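Local coordinates for protein PpBBE-like 1 D396N (PDB 6EO5) that oxidises cellobiose, as a moss berberine bridge enzyme homologue of the VAO flavoprotein family that carries a bi-covalently attached FAD, at residues 104-109 with 113-118; 128-133 with 301-306; 156-161 with 268-273; 185-188 with 193-196. All blocks are in the same frame, centred on the assembly; numbering follows the deposited sequence.

Contact 1 of 4, residues 104-109 with 113-118; sequences QFSYNK and TAVVGA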
loop_
_atom_site.group_PDB
_atom_site.type_symbol
_atom_site.label_atom_id
_atom_site.label_comp_id
_atom_site.label_asym_id
_atom_site.label_seq_id
_atom_site.Cartn_x
_atom_site.Cartn_y
_atom_site.Cartn_z
ATOM N N GLN A 104 -16.030 -0.994 -12.276
ATOM C CA GLN A 104 -16.735 0.164 -12.801
ATOM C C GLN A 104 -15.793 1.361 -12.871
ATOM O O GLN A 104 -15.030 1.626 -11.938
ATOM C CB GLN A 104 -17.980 0.481 -11.955
ATOM C CG GLN A 104 -17.770 0.801 -10.482
ATOM C CD GLN A 104 -17.892 -0.427 -9.562
ATOM O OE1 GLN A 104 -17.427 -1.529 -9.890
ATOM N NE2 GLN A 104 -18.518 -0.232 -8.404
ATOM N N PHE A 105 -15.812 2.058 -14.010
ATOM C CA PHE A 105 -14.945 3.208 -14.229
ATOM C C PHE A 105 -15.732 4.332 -14.888
ATOM O O PHE A 105 -16.568 4.085 -15.759
ATOM C CB PHE A 105 -13.727 2.835 -15.097
ATOM C CG PHE A 105 -12.776 3.979 -15.329
ATOM C CD1 PHE A 105 -11.791 4.281 -14.398
ATOM C CD2 PHE A 105 -12.870 4.756 -16.470
ATOM C CE1 PHE A 105 -10.914 5.342 -14.602
ATOM C CE2 PHE A 105 -11.994 5.817 -16.686
ATOM C CZ PHE A 105 -11.023 6.115 -15.754
ATOM N N SER A 106 -15.469 5.562 -14.457
ATOM C CA SER A 106 -15.995 6.745 -15.122
ATOM C C SER A 106 -15.202 7.956 -14.643
ATOM O O SER A 106 -14.829 8.029 -13.472
ATOM C CB SER A 106 -17.492 6.931 -14.856
ATOM O OG SER A 106 -17.739 7.317 -13.518
ATOM N N TYR A 107 -14.930 8.883 -15.561
ATOM C CA TYR A 107 -14.143 10.083 -15.298
ATOM C C TYR A 107 -15.029 11.303 -15.510
ATOM O O TYR A 107 -15.735 11.389 -16.517
ATOM C CB TYR A 107 -12.905 10.134 -16.214
ATOM C CG TYR A 107 -12.203 11.479 -16.297
ATOM C CD1 TYR A 107 -11.877 12.193 -15.150
ATOM C CD2 TYR A 107 -11.841 12.025 -17.531
ATOM C CE1 TYR A 107 -11.237 13.425 -15.227
ATOM C CE2 TYR A 107 -11.193 13.257 -17.616
ATOM C CZ TYR A 107 -10.895 13.949 -16.463
ATOM O OH TYR A 107 -10.262 15.169 -16.528
ATOM N N ASN A 108 -15.012 12.227 -14.558
ATOM C CA ASN A 108 -15.763 13.475 -14.657
ATOM C C ASN A 108 -14.753 14.606 -14.833
ATOM O O ASN A 108 -14.138 15.058 -13.860
ATOM C CB ASN A 108 -16.639 13.678 -13.428
ATOM C CG ASN A 108 -17.519 14.908 -13.532
ATOM O OD1 ASN A 108 -17.140 15.918 -14.129
ATOM N ND2 ASN A 108 -18.703 14.832 -12.942
ATOM N N LYS A 109 -14.595 15.074 -16.075
ATOM C CA LYS A 109 -13.543 16.042 -16.373
ATOM C C LYS A 109 -13.794 17.368 -15.671
ATOM O O LYS A 109 -12.862 17.982 -15.132
ATOM C CB LYS A 109 -13.427 16.254 -17.881
ATOM C CG LYS A 109 -12.354 17.261 -18.273
ATOM C CD LYS A 109 -12.355 17.544 -19.763
ATOM C CE LYS A 109 -11.408 18.685 -20.106
ATOM N NZ LYS A 109 -10.830 18.527 -21.473
ATOM N N THR A 113 -12.958 14.278 -10.879
ATOM C CA THR A 113 -13.175 13.089 -10.070
ATOM C C THR A 113 -13.310 11.878 -10.985
ATOM O O THR A 113 -13.517 12.008 -12.195
ATOM C CB THR A 113 -14.427 13.206 -9.182
ATOM O OG1 THR A 113 -15.610 13.018 -9.977
ATOM C CG2 THR A 113 -14.485 14.572 -8.515
ATOM N N ALA A 114 -13.179 10.692 -10.390
ATOM C CA ALA A 114 -13.389 9.447 -11.112
ATOM C C ALA A 114 -14.024 8.445 -10.163
ATOM O O ALA A 114 -13.835 8.523 -8.946
ATOM C CB ALA A 114 -12.081 8.890 -11.691
ATOM N N VAL A 115 -14.788 7.511 -10.726
ATOM C CA VAL A 115 -15.395 6.423 -9.968
ATOM C C VAL A 115 -14.628 5.154 -10.294
ATOM O O VAL A 115 -14.468 4.806 -11.471
ATOM C CB VAL A 115 -16.886 6.259 -10.290
ATOM C CG1 VAL A 115 -17.417 4.997 -9.630
ATOM C CG2 VAL A 115 -17.657 7.468 -9.825
ATOM N N VAL A 116 -14.145 4.465 -9.260
ATOM C CA VAL A 116 -13.329 3.265 -9.420
ATOM C C VAL A 116 -13.939 2.150 -8.583
ATOM O O VAL A 116 -14.236 2.351 -7.401
ATOM C CB VAL A 116 -11.864 3.516 -9.013
ATOM C CG1 VAL A 116 -11.018 2.291 -9.249
ATOM C CG2 VAL A 116 -11.309 4.685 -9.788
ATOM N N GLY A 117 -14.141 0.987 -9.198
ATOM C CA GLY A 117 -14.629 -0.164 -8.461
ATOM C C GLY A 117 -13.528 -0.854 -7.673
ATOM O O GLY A 117 -12.363 -0.845 -8.057
ATOM N N ALA A 118 -13.915 -1.491 -6.563
ATOM C CA ALA A 118 -12.943 -1.989 -5.595
ATOM C C ALA A 118 -12.116 -3.160 -6.117
ATOM O O ALA A 118 -11.216 -3.644 -5.419
ATOM C CB ALA A 118 -13.646 -2.388 -4.301
#
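Strands 105-108 and 113-117 form an antiparallel beta hairpin, in which Ser106 and Val115 form a hydrogen-bonded pair, joined twice through the backbone. Val115 N gives a bond to Ser106 O at 2.8 Å, while the return bond from Ser106 N to Val115 O is longer, at 3.2 Å. Nearer the turn, Asn108 N donates to Thr113 O at 2.8 Å and 172°; the reverse bond from Thr113 N to Asn108 O is weak. At the other end Gly117 N reaches Gln104 O at 3.0 Å.

The hairpin edges the antiparallel sheet of the FAD-binding part of the fold, strand 113-117 pairing on its far side with strand 207-217. Phe105, Tyr107, Ala114 and Val116 share one face, on which helix 122-133 packs. Here the edge of the Tyr107 ring comes to Thr113 O, with CD1 3.4 Å away. Ser106, Asn108, Thr113 and Val115 share the reverse face, where Ser106 OG lies 3.5 Å from Val115 CB. With CG tucked between backbone N and carbonyl carbon (chi1 60°) and a bend at chi2, the Gln104 amide folds back over Gly117, OE1 standing 3.4 Å from Gly117 CA; its NE2 bonds to Gln210 OE1 on strand 207-217.

Contact 2 of 4, residues 128-133 with 301-306; sequences ALWNAG and NWIQLI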
loop_
_atom_site.group_PDB
_atom_site.type_symbol
_atom_site.label_atom_id
_atom_site.label_comp_id
_atom_site.label_asym_id
_atom_site.label_seq_id
_atom_site.Cartn_x
_atom_site.Cartn_y
_atom_site.Cartn_z
ATOM N N ALA A 128 -6.563 3.427 -17.627
ATOM C CA ALA A 128 -7.904 3.984 -17.793
ATOM C C ALA A 128 -7.915 5.485 -17.540
ATOM O O ALA A 128 -8.548 6.242 -18.286
ATOM C CB ALA A 128 -8.888 3.278 -16.866
ATOM N N LEU A 129 -7.225 5.934 -16.488
ATOM C CA LEU A 129 -7.231 7.355 -16.143
ATOM C C LEU A 129 -6.419 8.185 -17.132
ATOM O O LEU A 129 -6.731 9.359 -17.363
ATOM C CB LEU A 129 -6.699 7.553 -14.720
ATOM C CG LEU A 129 -7.651 7.192 -13.572
ATOM C CD1 LEU A 129 -6.899 7.159 -12.243
ATOM C CD2 LEU A 129 -8.799 8.183 -13.503
ATOM N N TRP A 130 -5.371 7.600 -17.713
ATOM C CA TRP A 130 -4.578 8.309 -18.714
ATOM C C TRP A 130 -5.363 8.470 -20.013
ATOM O O TRP A 130 -5.494 9.583 -20.545
ATOM C CB TRP A 130 -3.273 7.550 -18.951
ATOM C CG TRP A 130 -2.401 8.137 -20.001
ATOM C CD1 TRP A 130 -2.100 7.588 -21.207
ATOM C CD2 TRP A 130 -1.693 9.384 -19.935
ATOM N NE1 TRP A 130 -1.253 8.413 -21.901
ATOM C CE2 TRP A 130 -0.987 9.524 -21.146
ATOM C CE3 TRP A 130 -1.592 10.395 -18.972
ATOM C CZ2 TRP A 130 -0.183 10.633 -21.426
ATOM C CZ3 TRP A 130 -0.792 11.509 -19.253
ATOM C CH2 TRP A 130 -0.100 11.616 -20.477
ATOM N N ASN A 131 -5.903 7.356 -20.525
ATOM C CA ASN A 131 -6.715 7.379 -21.733
ATOM C C ASN A 131 -7.929 8.285 -21.584
ATOM O O ASN A 131 -8.333 8.950 -22.541
ATOM C CB ASN A 131 -7.162 5.961 -22.084
ATOM C CG ASN A 131 -6.014 5.078 -22.567
ATOM O OD1 ASN A 131 -4.957 5.562 -22.970
ATOM N ND2 ASN A 131 -6.224 3.765 -22.524
ATOM N N ALA A 132 -8.540 8.321 -20.400
ATOM C CA ALA A 132 -9.790 9.063 -20.261
ATOM C C ALA A 132 -9.566 10.564 -20.318
ATOM O O ALA A 132 -10.391 11.286 -20.884
ATOM C CB ALA A 132 -10.500 8.687 -18.963
ATOM N N GLY A 133 -8.465 11.056 -19.744
ATOM C CA GLY A 133 -8.276 12.491 -19.625
ATOM C C GLY A 133 -6.884 12.962 -19.248
ATOM O O GLY A 133 -6.716 14.100 -18.791
ATOM N N ASN A 301 6.214 10.983 -20.755
ATOM C CA ASN A 301 4.846 11.305 -20.383
ATOM C C ASN A 301 4.436 10.407 -19.219
ATOM O O ASN A 301 5.183 9.511 -18.802
ATOM C CB ASN A 301 3.894 11.180 -21.576
ATOM C CG ASN A 301 3.709 9.751 -22.058
ATOM O OD1 ASN A 301 3.589 8.806 -21.272
ATOM N ND2 ASN A 301 3.655 9.590 -23.374
ATOM N N TRP A 302 3.218 10.619 -18.707
ATOM C CA TRP A 302 2.843 9.990 -17.445
ATOM C C TRP A 302 2.754 8.467 -17.572
ATOM O O TRP A 302 3.278 7.735 -16.723
ATOM C CB TRP A 302 1.530 10.576 -16.922
ATOM C CG TRP A 302 1.176 10.022 -15.568
ATOM C CD1 TRP A 302 0.172 9.130 -15.269
ATOM C CD2 TRP A 302 1.860 10.280 -14.335
ATOM N NE1 TRP A 302 0.178 8.845 -13.923
ATOM C CE2 TRP A 302 1.205 9.530 -13.327
ATOM C CE3 TRP A 302 2.957 11.075 -13.984
ATOM C CZ2 TRP A 302 1.610 9.559 -11.990
ATOM C CZ3 TRP A 302 3.354 11.105 -12.652
ATOM C CH2 TRP A 302 2.685 10.347 -11.673
ATOM N N ILE A 303 2.103 7.965 -18.628
ATOM C CA ILE A 303 1.926 6.518 -18.733
ATOM C C ILE A 303 3.254 5.828 -19.039
ATOM O O ILE A 303 3.424 4.641 -18.726
ATOM C CB ILE A 303 0.828 6.169 -19.764
ATOM C CG1 ILE A 303 0.186 4.828 -19.410
ATOM C CG2 ILE A 303 1.357 6.180 -21.216
ATOM C CD1 ILE A 303 -0.711 4.904 -18.179
ATOM N N GLN A 304 4.216 6.555 -19.618
ATOM C CA GLN A 304 5.570 6.027 -19.750
ATOM C C GLN A 304 6.259 5.961 -18.401
ATOM O O GLN A 304 7.077 5.067 -18.163
ATOM C CB GLN A 304 6.396 6.895 -20.695
ATOM C CG GLN A 304 6.060 6.740 -22.149
ATOM C CD GLN A 304 6.862 7.695 -23.002
ATOM O OE1 GLN A 304 6.797 8.912 -22.823
ATOM N NE2 GLN A 304 7.653 7.145 -23.918
ATOM N N LEU A 305 5.975 6.933 -17.531
ATOM C CA LEU A 305 6.596 6.961 -16.218
ATOM C C LEU A 305 6.155 5.758 -15.391
ATOM O O LEU A 305 6.976 5.108 -14.727
ATOM C CB LEU A 305 6.250 8.270 -15.508
ATOM C CG LEU A 305 6.787 8.180 -14.082
ATOM C CD1 LEU A 305 8.215 8.699 -14.020
ATOM C CD2 LEU A 305 5.875 8.836 -13.062
ATOM N N ILE A 306 4.858 5.436 -15.448
ATOM C CA ILE A 306 4.337 4.231 -14.812
ATOM C C ILE A 306 5.088 3.000 -15.296
ATOM O O ILE A 306 5.409 2.101 -14.516
ATOM C CB ILE A 306 2.827 4.114 -15.084
ATOM C CG1 ILE A 306 2.121 5.384 -14.626
ATOM C CG2 ILE A 306 2.255 2.908 -14.383
ATOM C CD1 ILE A 306 2.201 5.597 -13.147
#
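Trp130 carries this contact for the C-terminal part of helix 122-133, laying its indole against Asn301, Trp302 and Ile303 at the start of helix 302-308. Before it in sequence, Ala128 and Leu129 turn to Phe105 of strand 105-108. The Trp130 side chain instead extends toward the second helix, CG anti to the backbone N (chi1 177°), which carries the ring system over to it. Its five-membered ring takes Ile303 over one face in a CH-pi contact: CB sits 3.7 Å from the ring centroid, 14° off the normal, and the CG2 branch lies 3.5 Å from Trp130 NE1. The CD1 end of Ile303 reaches back to Trp130 CB at 3.8 Å. The six-membered ring meets Trp302 through CZ3, 3.4 Å from Trp302 CB, and Asn301 through CZ2, 4.0 Å from Asn301 CG, with ring and amide planes 34° apart. An alanine in place of Trp130 would probably leave a gap between the two helices and strip Ile303 of the aromatic face it rests on. Further along, Ala132 packs on Phe105 and Tyr107. Helix 122-133 of the FAD-binding part thus packs on helix 302-308, which follows edge strand 294-300 of the seven-stranded sheet and starts with a capping box: Gln304 N donates to Asn301 OD1 at 2.9 Å, and Asn301 N to Gln304 OE1 at 3.0 Å.

Contact 3 of 4, residues 156-161 with 268-273; sequences WGFSSR and EGTYLG. With FAD (flavin-adenine dinucleotide), chain C.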
loop_
_atom_site.group_PDB
_atom_site.type_symbol
_atom_site.label_atom_id
_atom_site.label_comp_id
_atom_site.label_asym_id
_atom_site.label_seq_id
_atom_site.Cartn_x
_atom_site.Cartn_y
_atom_site.Cartn_z
ATOM N N TRP A 156 1.375 5.385 -0.924
ATOM C CA TRP A 156 2.426 6.322 -1.286
ATOM C C TRP A 156 2.929 5.948 -2.668
ATOM O O TRP A 156 3.231 4.777 -2.922
ATOM C CB TRP A 156 3.565 6.268 -0.267
ATOM C CG TRP A 156 4.646 7.310 -0.430
ATOM C CD1 TRP A 156 4.833 8.433 0.342
ATOM C CD2 TRP A 156 5.713 7.307 -1.389
ATOM N NE1 TRP A 156 5.933 9.133 -0.096
ATOM C CE2 TRP A 156 6.491 8.463 -1.155
ATOM C CE3 TRP A 156 6.086 6.445 -2.424
ATOM C CZ2 TRP A 156 7.614 8.774 -1.922
ATOM C CZ3 TRP A 156 7.203 6.763 -3.190
ATOM C CH2 TRP A 156 7.954 7.909 -2.931
ATOM N N GLY A 157 3.012 6.934 -3.561
ATOM C CA GLY A 157 3.552 6.718 -4.890
ATOM C C GLY A 157 4.449 7.868 -5.305
ATOM O O GLY A 157 4.643 8.827 -4.555
ATOM N N PHE A 158 4.973 7.774 -6.528
ATOM C CA PHE A 158 5.938 8.765 -6.998
ATOM C C PHE A 158 5.326 10.083 -7.459
ATOM O O PHE A 158 6.064 10.909 -8.006
ATOM C CB PHE A 158 6.793 8.178 -8.109
ATOM C CG PHE A 158 7.824 7.260 -7.602
ATOM C CD1 PHE A 158 8.859 7.744 -6.827
ATOM C CD2 PHE A 158 7.742 5.910 -7.851
ATOM C CE1 PHE A 158 9.816 6.900 -6.331
ATOM C CE2 PHE A 158 8.703 5.053 -7.354
ATOM C CZ PHE A 158 9.740 5.550 -6.596
ATOM N N SER A 159 4.035 10.336 -7.242
ATOM C CA SER A 159 3.544 11.711 -7.297
ATOM C C SER A 159 2.890 12.142 -5.988
ATOM O O SER A 159 2.233 13.193 -5.954
ATOM C CB SER A 159 2.581 11.916 -8.476
ATOM O OG SER A 159 1.437 11.093 -8.396
ATOM N N SER A 160 3.100 11.385 -4.901
ATOM C CA SER A 160 2.373 11.630 -3.653
ATOM C C SER A 160 2.817 12.907 -2.951
ATOM O O SER A 160 2.028 13.488 -2.204
ATOM C CB SER A 160 2.525 10.443 -2.695
ATOM O OG SER A 160 1.687 9.356 -3.060
ATOM N N ARG A 161 4.063 13.358 -3.153
ATOM C CA ARG A 161 4.497 14.577 -2.474
ATOM C C ARG A 161 3.865 15.818 -3.091
ATOM O O ARG A 161 3.830 16.874 -2.454
ATOM C CB ARG A 161 6.030 14.657 -2.451
ATOM C CG ARG A 161 6.658 13.513 -1.608
ATOM C CD ARG A 161 8.169 13.627 -1.403
ATOM N NE ARG A 161 8.562 14.625 -0.402
ATOM C CZ ARG A 161 8.996 15.849 -0.702
ATOM N NH1 ARG A 161 9.084 16.218 -1.974
ATOM N NH2 ARG A 161 9.343 16.703 0.259
ATOM N N GLU A 268 15.897 6.859 -6.447
ATOM C CA GLU A 268 15.005 6.886 -7.596
ATOM C C GLU A 268 13.888 7.892 -7.352
ATOM O O GLU A 268 13.393 8.016 -6.229
ATOM C CB GLU A 268 14.423 5.502 -7.883
ATOM C CG GLU A 268 13.579 5.486 -9.142
ATOM C CD GLU A 268 13.002 4.127 -9.474
ATOM O OE1 GLU A 268 13.095 3.216 -8.614
ATOM O OE2 GLU A 268 12.453 3.983 -10.601
ATOM N N GLY A 269 13.488 8.618 -8.400
ATOM C CA GLY A 269 12.484 9.645 -8.193
ATOM C C GLY A 269 11.807 10.109 -9.463
ATOM O O GLY A 269 12.257 9.852 -10.579
ATOM N N THR A 270 10.704 10.822 -9.262
ATOM C CA THR A 270 9.921 11.399 -10.338
ATOM C C THR A 270 9.750 12.888 -10.083
ATOM O O THR A 270 9.353 13.292 -8.982
ATOM C CB THR A 270 8.557 10.715 -10.450
ATOM O OG1 THR A 270 8.750 9.324 -10.755
ATOM C CG2 THR A 270 7.710 11.384 -11.540
ATOM N N TYR A 271 10.054 13.694 -11.103
ATOM C CA TYR A 271 9.951 15.152 -11.053
ATOM C C TYR A 271 8.827 15.598 -11.976
ATOM O O TYR A 271 8.845 15.298 -13.179
ATOM C CB TYR A 271 11.274 15.800 -11.455
ATOM C CG TYR A 271 11.200 17.288 -11.670
ATOM C CD1 TYR A 271 10.558 18.112 -10.753
ATOM C CD2 TYR A 271 11.791 17.879 -12.787
ATOM C CE1 TYR A 271 10.488 19.487 -10.950
ATOM C CE2 TYR A 271 11.732 19.258 -12.997
ATOM C CZ TYR A 271 11.083 20.056 -12.074
ATOM O OH TYR A 271 11.028 21.417 -12.279
ATOM N N LEU A 272 7.841 16.294 -11.411
ATOM C CA LEU A 272 6.720 16.837 -12.181
ATOM C C LEU A 272 7.148 18.141 -12.866
ATOM O O LEU A 272 6.763 19.250 -12.487
ATOM C CB LEU A 272 5.515 17.050 -11.278
ATOM C CG LEU A 272 4.964 15.787 -10.628
ATOM C CD1 LEU A 272 3.895 16.152 -9.621
ATOM C CD2 LEU A 272 4.409 14.860 -11.678
ATOM N N GLY A 273 7.949 17.985 -13.912
ATOM C CA GLY A 273 8.581 19.128 -14.538
ATOM C C GLY A 273 9.456 18.673 -15.684
ATOM O O GLY A 273 9.589 17.477 -15.962
HETATM P PA FAD C . -5.330 -7.247 -0.326
HETATM O O1A FAD C . -4.482 -8.358 0.273
HETATM O O2A FAD C . -6.379 -7.786 -1.265
HETATM O O5B FAD C . -5.996 -6.273 0.774
HETATM C C5B FAD C . -5.289 -5.864 1.926
HETATM C C4B FAD C . -6.244 -5.615 3.088
HETATM O O4B FAD C . -7.301 -4.767 2.679
HETATM C C3B FAD C . -6.887 -6.898 3.585
HETATM O O3B FAD C . -7.135 -6.767 4.968
HETATM C C2B FAD C . -8.203 -6.916 2.853
HETATM O O2B FAD C . -9.170 -7.679 3.530
HETATM C C1B FAD C . -8.548 -5.434 2.787
HETATM N N9A FAD C . -9.441 -5.188 1.632
HETATM C C8A FAD C . -9.214 -5.550 0.325
HETATM N N7A FAD C . -10.272 -5.168 -0.423
HETATM C C5A FAD C . -11.175 -4.573 0.385
HETATM C C6A FAD C . -12.418 -4.020 0.138
HETATM N N6A FAD C . -12.905 -4.021 -1.098
HETATM N N1A FAD C . -13.138 -3.468 1.175
HETATM C C2A FAD C . -12.621 -3.485 2.450
HETATM N N3A FAD C . -11.385 -4.043 2.697
HETATM C C4A FAD C . -10.673 -4.582 1.678
HETATM N N1 FAD C . 2.341 0.226 -0.802
HETATM C C2 FAD C . 2.475 1.588 -1.091
HETATM O O2 FAD C . 1.953 2.479 -0.389
HETATM N N3 FAD C . 3.202 1.966 -2.208
HETATM C C4 FAD C . 3.792 1.018 -3.017
HETATM O O4 FAD C . 4.420 1.380 -4.007
HETATM C C4X FAD C . 3.663 -0.333 -2.728
HETATM N N5 FAD C . 4.216 -1.275 -3.569
HETATM C C5X FAD C . 3.826 -2.597 -3.472
HETATM C C6 FAD C . 4.283 -3.513 -4.413
HETATM C C7 FAD C . 3.828 -4.841 -4.443
HETATM C C7M FAD C . 4.336 -5.803 -5.494
HETATM C C8 FAD C . 2.968 -5.272 -3.411
HETATM C C8M FAD C . 2.528 -6.720 -3.307
HETATM C C9 FAD C . 2.590 -4.352 -2.414
HETATM C C9A FAD C . 2.990 -3.004 -2.435
HETATM N N10 FAD C . 2.662 -2.079 -1.436
HETATM C C10 FAD C . 2.897 -0.733 -1.637
HETATM C "C1'" FAD C . 1.803 -2.452 -0.273
HETATM C "C2'" FAD C . 0.339 -2.257 -0.655
HETATM O "O2'" FAD C . -0.066 -0.908 -0.604
HETATM C "C3'" FAD C . -0.517 -3.060 0.298
HETATM O "O3'" FAD C . -0.100 -4.397 0.163
HETATM C "C4'" FAD C . -1.993 -2.881 -0.042
HETATM O "O4'" FAD C . -2.747 -2.988 1.150
HETATM C "C5'" FAD C . -2.436 -3.903 -1.087
HETATM O "O5'" FAD C . -3.824 -3.868 -1.350
HETATM P P FAD C . -4.491 -5.127 -2.114
HETATM O O1P FAD C . -5.938 -4.819 -2.419
HETATM O O2P FAD C . -3.727 -5.567 -3.333
HETATM O O3P FAD C . -4.242 -6.330 -1.074
#
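Phe158 meets Thr270 with its first side-chain carbon: CB lies 3.5 Å from Thr270 OG1 and also near Thr270 CB, the two side chains crossing at about a right angle. Next in line, Phe158 CG is still 3.9 Å from Thr270 OG1. The torsion that sets CG anti to the carbonyl carbon (chi1 -76°) sends the ring along strand 264-271 toward its earlier residues, where CE1 comes within 3.7 Å of Glu268 O and, more loosely, approaches Gly269 CA. Thr270 OG1, Gly269 CA and Glu268 O all approach the ring obliquely. One ring face is taken by Trp156 of its own segment, with CZ3 4.0 Å above the plane and offset toward the rim. Thr270 answers from the strand with its CB 3.5 Å from Phe158 O, so the threonine packs on backbone as well as side chain.

The contact joins a loop of the FAD-binding part to the seven-stranded antiparallel sheet, and the same loop edges the flavin pocket of this VAO-type fold. Two residues before Phe158, the Trp156 backbone grips the pyrimidine end of the isoalloxazine by a matched pair of bonds: Trp156 N donates to FAD O2 at 3.0 Å and 174°, and FAD N3 donates to Trp156 O at 2.9 Å and 172°. Two near-straight bonds, one given and one received, fix that edge of the ring system against the chain. The loop is braced from within by Gly157 N, which donates to Ser160 OG, while Trp156 NE1 is tied to Leu367 O on strand 361-367.

Contact 4 of 4, residues 185-188 with 193-196; sequences ANAQ and LYFA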
loop_
_atom_site.group_PDB
_atom_site.type_symbol
_atom_site.label_atom_id
_atom_site.label_comp_id
_atom_site.label_asym_id
_atom_site.label_seq_id
_atom_site.Cartn_x
_atom_site.Cartn_y
_atom_site.Cartn_z
ATOM N N ALA A 185 -20.277 6.909 2.437
ATOM C CA ALA A 185 -19.474 7.694 3.361
ATOM C C ALA A 185 -18.704 8.745 2.582
ATOM O O ALA A 185 -18.019 8.412 1.608
ATOM C CB ALA A 185 -18.503 6.803 4.143
ATOM N N ASN A 186 -18.818 10.000 3.011
ATOM C CA ASN A 186 -18.067 11.121 2.452
ATOM C C ASN A 186 -18.041 12.235 3.493
ATOM O O ASN A 186 -18.454 12.039 4.641
ATOM C CB ASN A 186 -18.672 11.605 1.131
ATOM C CG ASN A 186 -20.163 11.877 1.245
ATOM O OD1 ASN A 186 -20.607 12.703 2.055
ATOM N ND2 ASN A 186 -20.944 11.181 0.428
ATOM N N ALA A 187 -17.579 13.422 3.085
ATOM C CA ALA A 187 -17.470 14.531 4.029
ATOM C C ALA A 187 -18.824 14.960 4.597
ATOM O O ALA A 187 -18.862 15.651 5.622
ATOM C CB ALA A 187 -16.770 15.718 3.366
ATOM N N GLN A 188 -19.934 14.556 3.975
ATOM C CA GLN A 188 -21.266 14.878 4.479
ATOM C C GLN A 188 -21.942 13.685 5.143
ATOM O O GLN A 188 -22.267 13.742 6.331
ATOM C CB GLN A 188 -22.152 15.428 3.355
ATOM C CG GLN A 188 -21.921 16.896 3.071
ATOM C CD GLN A 188 -20.574 17.160 2.420
ATOM O OE1 GLN A 188 -20.214 16.520 1.423
ATOM N NE2 GLN A 188 -19.815 18.099 2.987
ATOM N N LEU A 193 -17.590 6.927 9.601
ATOM C CA LEU A 193 -17.129 5.880 8.698
ATOM C C LEU A 193 -16.153 6.437 7.667
ATOM O O LEU A 193 -15.188 5.764 7.279
ATOM C CB LEU A 193 -18.337 5.238 8.021
ATOM C CG LEU A 193 -18.109 3.968 7.220
ATOM C CD1 LEU A 193 -17.511 2.908 8.099
ATOM C CD2 LEU A 193 -19.431 3.509 6.657
ATOM N N TYR A 194 -16.380 7.677 7.223
ATOM C CA TYR A 194 -15.499 8.279 6.233
ATOM C C TYR A 194 -14.117 8.540 6.824
ATOM O O TYR A 194 -13.101 8.334 6.157
ATOM C CB TYR A 194 -16.138 9.564 5.690
ATOM C CG TYR A 194 -15.354 10.277 4.605
ATOM C CD1 TYR A 194 -15.020 9.638 3.411
ATOM C CD2 TYR A 194 -14.970 11.607 4.768
ATOM C CE1 TYR A 194 -14.308 10.307 2.412
ATOM C CE2 TYR A 194 -14.266 12.284 3.780
ATOM C CZ TYR A 194 -13.935 11.629 2.613
ATOM O OH TYR A 194 -13.227 12.316 1.658
ATOM N N PHE A 195 -14.063 8.981 8.079
ATOM C CA PHE A 195 -12.785 9.109 8.781
ATOM C C PHE A 195 -12.062 7.765 8.874
ATOM O O PHE A 195 -10.858 7.669 8.596
ATOM C CB PHE A 195 -13.042 9.692 10.169
ATOM C CG PHE A 195 -11.844 9.750 11.049
ATOM C CD1 PHE A 195 -11.462 8.643 11.802
ATOM C CD2 PHE A 195 -11.137 10.927 11.188
ATOM C CE1 PHE A 195 -10.372 8.694 12.642
ATOM C CE2 PHE A 195 -10.036 10.989 12.033
ATOM C CZ PHE A 195 -9.655 9.868 12.757
ATOM N N ALA A 196 -12.786 6.712 9.254
ATOM C CA ALA A 196 -12.146 5.425 9.508
ATOM C C ALA A 196 -11.530 4.828 8.245
ATOM O O ALA A 196 -10.445 4.231 8.308
ATOM C CB ALA A 196 -13.153 4.449 10.118
#
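Tyr194 lies flat against the backbone of Asn186 and Ala187 in a strand-turn-helix unit, where the chain leaves strand 182-186 of the antiparallel sheet for helix 191-200. The bump here is main chain and the bed is aromatic. Asn186 CA stands over one face of the ring, 3.6 Å from the centroid and 16° off its normal, a CH-pi contact; Ala187 N rides over the same face, 3.6 Å from Tyr194 CE2. With CG anti to its own backbone N (chi1 -178°), the ring is carried off the helix to the Asn186-Ala187 backbone. Beside it, the small methyl of Ala185 fits into the hollow at the helix backbone, its CB 4.0 Å from Tyr194 CB and 4.2 Å from Leu193 CB. Beyond the contact, the Tyr194 hydroxyl bonds to Ile170 O on strand 170-176. A serine in place of Tyr194 would probably leave the Asn186 backbone without its aromatic bed and Ile170 O without this donor. Asn186 also forms an Asx turn: its OD1 accepts from Gln188 N on a lone pair at 2.8 Å.

Contacts 1 and 2 touch and share helix 122-133: it follows strand 113-117 in the chain, packs on the hairpin through Phe105 and Tyr107, and presents Trp130 to helix 302-308. Contacts 2 and 3, about 14 Å apart between centres, touch through that second helix, with Trp302 against Ser159 and Leu272, and Leu305 against Thr270. A continuous packed path thus runs from the hairpin to the loop that holds the flavin. Contact 4 stands apart, about 18 Å from contact 1 between centres, though both reach the same antiparallel sheet. Along the chain contact 1 closes first; contact 2 then spans contact 3, which spans contact 4, bringing the FAD-binding part against the seven-stranded sheet and helix 302-308.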